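Local coordinates for glutaredoxin-like protein NrdH (Escherichia coli, PDB 1H75) that probably carries electrons, as a glutaredoxin-like redox protein, to the NrdEF ribonucleotide reductase system, at residues G57-S62 with I69-P74; A16-M21 with F26-I31. All coordinates share one frame; numbering follows the deposited sequence.

Interaction 1 (G57-S62 with I69-P74); sequences GDLSWS and INRLHP
L59 and R71 meet where the last strand faces the turn that follows helix 66-69. The two methyls of L59 form a forked bump against the bent arginine chain: CD1 of L59 lies 3.9 Å from CB of R71, while CD2 of L59 rests over one face of the R71 guanidinium, offset toward its rim and 3.6 Å from NH2 of R71. A bend at chi3 (56°) turns the otherwise extended arginine back over the leucine, so that an aliphatic group covers part of a flat, charged one. CD1 of L59 also lies 4.2 Å from CD2 of L72. With an alanine in place of L59 both methyls are gone, which would probably leave a gap beside L72 and one face of the R71 guanidinium without its apolar cover. Deeper in, the six-membered ring of W61 is the larger bump, entering the hollow between I69 and L72. Its CH2 lies 3.9 Å from CD1 of L72, which sits at the ring edge near its plane, and its CZ2 is 3.9 Å from CG1 of I69. No hydrogen bond spans the two segments. W61 also touches V54 and L72 touches A56, both on strand 53-56. This is helix-on-sheet packing of the thioredoxin fold, with the end of the C-terminal helix and the 3-10 turn after it set against the edge strand of the final beta hairpin.

Interaction 2 (A16-M21 with F26-I31); sequences ATKRAM and FDFEMI
Two first torsions set up the meeting of F28 with helix 12-23. F28 holds CG between its backbone N and carbonyl carbon (chi1 55°), which raises the ring toward the helix, while K18 sends its extended chain off with CG opposite the backbone N (chi1 170°), across the end of that ring. The ring is consequently touched at two neighbouring places: CE2 of F28 lies 3.6 Å from CB of M21, and CZ of F28 lies 3.8 Å from CG of K18, both approaches oblique. Beyond CB, the M21 chain passes obliquely by the ring and brings SD to 4.6 Å from the F28 centroid, 36° off the ring normal, an oblique Met-aromatic contact. Farther along the lysine, the methyl CE of M30 comes within 3.6 Å of CD of K18; the aliphatic part of the lysine is thus used as apolar surface. M30 also places its CG at the edge of the F28 ring, in plane. At the other end the backbone closes the contact: F26 N donates to M21 O over 3.0 Å, nearly straight, though tilted out of the carbonyl plane. M21 continues inward to I3 and I5 of strand 3-7, and F28 also touches I5. Such packing is characteristic of the beta-alpha-beta unit that opens the thioredoxin fold, here of strand 3-7, helix 12-23 and strand 29-32, whose helix begins at the CxxC motif.

The two interactions both reach the same sheet, at its two outer strands, and show how chemistry follows position. Interaction 1 is the more buried and joins strand 59-62 to the C-terminal turn by packing alone. Interaction 2 lies nearer the surface and ties helix 12-23 to the chain entering strand 29-32, adding a backbone bond and sulfur to its apolar contacts. Each has a long basic side chain at its margin, R71 in one and K18 in the other. They meet directly: CE1 of F26 lies 3.4 Å from O of I69 and 3.6 Å from CB of L72, and H73 meets the F26 ring edge to face. I69 also packs on A20, so the end of the C-terminal helix touches both edge strand 59-62 and helix 12-23.

Interaction 1 (G57-S62 with I69-P74)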
loop_
_atom_site.group_PDB
_atom_site.type_symbol
_atom_site.label_atom_id
_atom_site.label_comp_id
_atom_site.label_asym_id
_atom_site.label_seq_id
_atom_site.Cartn_x
_atom_site.Cartn_y
_atom_site.Cartn_z
ATOM N N GLY A 57 -9.556 3.741 -2.244
ATOM C CA GLY A 57 -10.568 4.769 -2.370
ATOM C C GLY A 57 -9.891 6.099 -2.664
ATOM O O GLY A 57 -9.078 6.182 -3.581
ATOM N N ASP A 58 -10.201 7.122 -1.865
ATOM C CA ASP A 58 -9.623 8.463 -2.035
ATOM C C ASP A 58 -8.274 8.625 -1.345
ATOM O O ASP A 58 -7.630 9.659 -1.502
ATOM C CB ASP A 58 -10.518 9.553 -1.437
ATOM C CG ASP A 58 -11.849 9.702 -2.138
ATOM O OD1 ASP A 58 -12.002 9.259 -3.299
ATOM O OD2 ASP A 58 -12.737 10.299 -1.497
ATOM N N LEU A 59 -7.878 7.637 -0.546
ATOM C CA LEU A 59 -6.623 7.715 0.194
ATOM C C LEU A 59 -5.445 7.147 -0.587
ATOM O O LEU A 59 -5.582 6.166 -1.308
ATOM C CB LEU A 59 -6.753 6.953 1.514
ATOM C CG LEU A 59 -7.950 7.374 2.373
ATOM C CD1 LEU A 59 -7.939 6.611 3.688
ATOM C CD2 LEU A 59 -7.893 8.862 2.660
ATOM N N SER A 60 -4.285 7.768 -0.423
ATOM C CA SER A 60 -3.077 7.310 -1.104
ATOM C C SER A 60 -1.888 7.817 -0.312
ATOM O O SER A 60 -1.723 9.030 -0.142
ATOM C CB SER A 60 -3.022 7.854 -2.534
ATOM O OG SER A 60 -2.844 9.263 -2.557
ATOM N N TRP A 61 -1.063 6.899 0.175
ATOM C CA TRP A 61 0.072 7.304 0.973
ATOM C C TRP A 61 1.237 6.362 0.751
ATOM O O TRP A 61 1.078 5.276 0.183
ATOM C CB TRP A 61 -0.291 7.310 2.460
ATOM C CG TRP A 61 -0.543 5.961 3.074
ATOM C CD1 TRP A 61 0.378 5.108 3.596
ATOM C CD2 TRP A 61 -1.816 5.336 3.241
ATOM N NE1 TRP A 61 -0.238 3.973 4.083
ATOM C CE2 TRP A 61 -1.592 4.093 3.876
ATOM C CE3 TRP A 61 -3.132 5.710 2.918
ATOM C CZ2 TRP A 61 -2.634 3.217 4.202
ATOM C CZ3 TRP A 61 -4.175 4.836 3.244
ATOM C CH2 TRP A 61 -3.921 3.601 3.881
ATOM N N SER A 62 2.395 6.782 1.239
ATOM C CA SER A 62 3.607 5.966 1.106
ATOM C C SER A 62 4.263 5.726 2.460
ATOM O O SER A 62 4.018 6.466 3.402
ATOM C CB SER A 62 4.606 6.651 0.171
ATOM O OG SER A 62 5.001 7.938 0.636
ATOM N N ILE A 69 -3.527 3.345 7.923
ATOM C CA ILE A 69 -4.080 2.005 7.791
ATOM C C ILE A 69 -5.349 1.937 8.620
ATOM O O ILE A 69 -6.322 1.308 8.219
ATOM C CB ILE A 69 -3.067 0.934 8.258
ATOM C CG1 ILE A 69 -1.900 0.885 7.264
ATOM C CG2 ILE A 69 -3.746 -0.432 8.332
ATOM C CD1 ILE A 69 -0.690 0.075 7.730
ATOM N N ASN A 70 -5.336 2.613 9.763
ATOM C CA ASN A 70 -6.498 2.627 10.628
ATOM C C ASN A 70 -7.678 3.337 9.996
ATOM O O ASN A 70 -8.810 3.152 10.439
ATOM C CB ASN A 70 -6.155 3.244 11.986
ATOM C CG ASN A 70 -5.466 2.259 12.894
ATOM O OD1 ASN A 70 -5.529 1.044 12.670
ATOM N ND2 ASN A 70 -4.811 2.763 13.930
ATOM N N ARG A 71 -7.430 4.133 8.954
ATOM C CA ARG A 71 -8.543 4.803 8.282
ATOM C C ARG A 71 -9.276 3.865 7.321
ATOM O O ARG A 71 -10.274 4.256 6.720
ATOM C CB ARG A 71 -8.053 6.050 7.539
ATOM C CG ARG A 71 -7.542 7.116 8.504
ATOM C CD ARG A 71 -7.253 8.430 7.793
ATOM N NE ARG A 71 -8.437 8.891 7.078
ATOM C CZ ARG A 71 -8.448 9.882 6.194
ATOM N NH1 ARG A 71 -7.334 10.533 5.905
ATOM N NH2 ARG A 71 -9.588 10.206 5.587
ATOM N N LEU A 72 -8.785 2.636 7.193
ATOM C CA LEU A 72 -9.394 1.640 6.313
ATOM C C LEU A 72 -10.426 0.729 7.002
ATOM O O LEU A 72 -10.973 -0.167 6.360
ATOM C CB LEU A 72 -8.302 0.756 5.694
ATOM C CG LEU A 72 -7.230 1.536 4.918
ATOM C CD1 LEU A 72 -6.234 0.552 4.319
ATOM C CD2 LEU A 72 -7.877 2.390 3.835
ATOM N N HIS A 73 -10.686 0.940 8.293
ATOM C CA HIS A 73 -11.655 0.094 8.990
ATOM C C HIS A 73 -13.002 0.251 8.313
ATOM O O HIS A 73 -13.400 1.344 7.922
ATOM C CB HIS A 73 -11.723 0.423 10.490
ATOM C CG HIS A 73 -10.610 -0.194 11.282
ATOM N ND1 HIS A 73 -10.433 -1.557 11.371
ATOM C CD2 HIS A 73 -9.594 0.365 11.986
ATOM C CE1 HIS A 73 -9.355 -1.814 12.089
ATOM N NE2 HIS A 73 -8.830 -0.665 12.474
ATOM N N PRO A 74 -13.728 -0.854 8.170
ATOM C CA PRO A 74 -15.026 -0.771 7.500
ATOM C C PRO A 74 -16.138 0.008 8.190
ATOM O O PRO A 74 -16.263 0.015 9.409
ATOM C CB PRO A 74 -15.387 -2.242 7.263
ATOM C CG PRO A 74 -14.782 -2.937 8.447
ATOM C CD PRO A 74 -13.422 -2.229 8.610
#

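Interaction 2 (A16-M21 with F26-I31)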
loop_
_atom_site.group_PDB
_atom_site.type_symbol
_atom_site.label_atom_id
_atom_site.label_comp_id
_atom_site.label_asym_id
_atom_site.label_seq_id
_atom_site.Cartn_x
_atom_site.Cartn_y
_atom_site.Cartn_z
ATOM N N ALA A 16 5.691 -4.576 7.012
ATOM C CA ALA A 16 4.976 -4.072 8.185
ATOM C C ALA A 16 3.538 -3.715 7.798
ATOM O O ALA A 16 2.580 -3.987 8.532
ATOM C CB ALA A 16 5.679 -2.848 8.746
ATOM N N THR A 17 3.390 -3.099 6.634
ATOM C CA THR A 17 2.065 -2.701 6.161
ATOM C C THR A 17 1.149 -3.896 5.897
ATOM O O THR A 17 -0.025 -3.886 6.289
ATOM C CB THR A 17 2.210 -1.840 4.885
ATOM O OG1 THR A 17 2.913 -0.633 5.222
ATOM C CG2 THR A 17 0.830 -1.502 4.295
ATOM N N LYS A 18 1.674 -4.922 5.233
ATOM C CA LYS A 18 0.912 -6.128 4.923
ATOM C C LYS A 18 0.447 -6.787 6.224
ATOM O O LYS A 18 -0.725 -7.131 6.382
ATOM C CB LYS A 18 1.781 -7.102 4.114
ATOM C CG LYS A 18 1.195 -8.495 3.928
ATOM C CD LYS A 18 2.143 -9.367 3.097
ATOM C CE LYS A 18 1.701 -10.824 3.062
ATOM N NZ LYS A 18 2.604 -11.642 2.200
ATOM N N ARG A 19 1.381 -6.956 7.145
ATOM C CA ARG A 19 1.099 -7.556 8.442
ATOM C C ARG A 19 0.036 -6.756 9.204
ATOM O O ARG A 19 -0.853 -7.331 9.833
ATOM C CB ARG A 19 2.383 -7.614 9.277
ATOM C CG ARG A 19 2.202 -8.157 10.695
ATOM C CD ARG A 19 2.123 -9.679 10.727
ATOM N NE ARG A 19 0.970 -10.198 9.999
ATOM C CZ ARG A 19 0.608 -11.479 9.990
ATOM N NH1 ARG A 19 1.315 -12.372 10.678
ATOM N NH2 ARG A 19 -0.445 -11.872 9.284
ATOM N N ALA A 20 0.139 -5.433 9.154
ATOM C CA ALA A 20 -0.815 -4.571 9.853
ATOM C C ALA A 20 -2.212 -4.756 9.276
ATOM O O ALA A 20 -3.212 -4.793 10.020
ATOM C CB ALA A 20 -0.389 -3.114 9.738
ATOM N N MET A 21 -2.294 -4.855 7.954
ATOM C CA MET A 21 -3.600 -5.045 7.329
ATOM C C MET A 21 -4.168 -6.426 7.677
ATOM O O MET A 21 -5.364 -6.568 7.942
ATOM C CB MET A 21 -3.477 -4.866 5.825
ATOM C CG MET A 21 -3.113 -3.429 5.485
ATOM S SD MET A 21 -3.683 -2.986 3.848
ATOM C CE MET A 21 -2.976 -1.317 3.663
ATOM N N PHE A 26 -8.207 -7.032 6.957
ATOM C CA PHE A 26 -8.488 -6.331 5.703
ATOM C C PHE A 26 -8.147 -7.179 4.470
ATOM O O PHE A 26 -7.212 -7.972 4.486
ATOM C CB PHE A 26 -7.663 -5.036 5.574
ATOM C CG PHE A 26 -7.923 -4.006 6.645
ATOM C CD1 PHE A 26 -7.044 -2.939 6.804
ATOM C CD2 PHE A 26 -9.032 -4.087 7.474
ATOM C CE1 PHE A 26 -7.265 -1.968 7.769
ATOM C CE2 PHE A 26 -9.262 -3.112 8.452
ATOM C CZ PHE A 26 -8.384 -2.058 8.600
ATOM N N ASP A 27 -8.914 -7.015 3.401
ATOM C CA ASP A 27 -8.602 -7.731 2.172
ATOM C C ASP A 27 -7.875 -6.725 1.306
ATOM O O ASP A 27 -8.278 -5.573 1.233
ATOM C CB ASP A 27 -9.866 -8.201 1.456
ATOM C CG ASP A 27 -10.566 -9.307 2.206
ATOM O OD1 ASP A 27 -9.900 -10.300 2.567
ATOM O OD2 ASP A 27 -11.780 -9.179 2.440
ATOM N N PHE A 28 -6.794 -7.156 0.663
ATOM C CA PHE A 28 -6.036 -6.258 -0.201
ATOM C C PHE A 28 -5.325 -7.039 -1.282
ATOM O O PHE A 28 -5.184 -8.261 -1.192
ATOM C CB PHE A 28 -5.002 -5.469 0.613
ATOM C CG PHE A 28 -4.079 -6.336 1.409
ATOM C CD1 PHE A 28 -2.905 -6.824 0.849
ATOM C CD2 PHE A 28 -4.410 -6.714 2.703
ATOM C CE1 PHE A 28 -2.075 -7.679 1.568
ATOM C CE2 PHE A 28 -3.590 -7.573 3.434
ATOM C CZ PHE A 28 -2.423 -8.058 2.870
ATOM N N GLU A 29 -4.897 -6.323 -2.314
ATOM C CA GLU A 29 -4.156 -6.916 -3.409
ATOM C C GLU A 29 -2.767 -6.305 -3.354
ATOM O O GLU A 29 -2.582 -5.184 -2.865
ATOM C CB GLU A 29 -4.819 -6.614 -4.761
ATOM C CG GLU A 29 -5.059 -5.140 -5.062
ATOM C CD GLU A 29 -5.617 -4.911 -6.464
ATOM O OE1 GLU A 29 -6.097 -5.887 -7.082
ATOM O OE2 GLU A 29 -5.590 -3.754 -6.944
ATOM N N MET A 30 -1.778 -7.057 -3.814
ATOM C CA MET A 30 -0.426 -6.545 -3.812
ATOM C C MET A 30 0.084 -6.519 -5.231
ATOM O O MET A 30 -0.266 -7.381 -6.038
ATOM C CB MET A 30 0.479 -7.419 -2.957
ATOM C CG MET A 30 0.079 -7.452 -1.502
ATOM S SD MET A 30 1.223 -8.459 -0.582
ATOM C CE MET A 30 2.177 -7.197 0.250
ATOM N N ILE A 31 0.883 -5.506 -5.535
ATOM C CA ILE A 31 1.476 -5.379 -6.857
ATOM C C ILE A 31 2.930 -5.041 -6.649
ATOM O O ILE A 31 3.259 -3.980 -6.114
ATOM C CB ILE A 31 0.822 -4.274 -7.669
ATOM C CG1 ILE A 31 -0.621 -4.669 -7.975
ATOM C CG2 ILE A 31 1.661 -3.995 -8.950
ATOM C CD1 ILE A 31 -1.386 -3.649 -8.770
#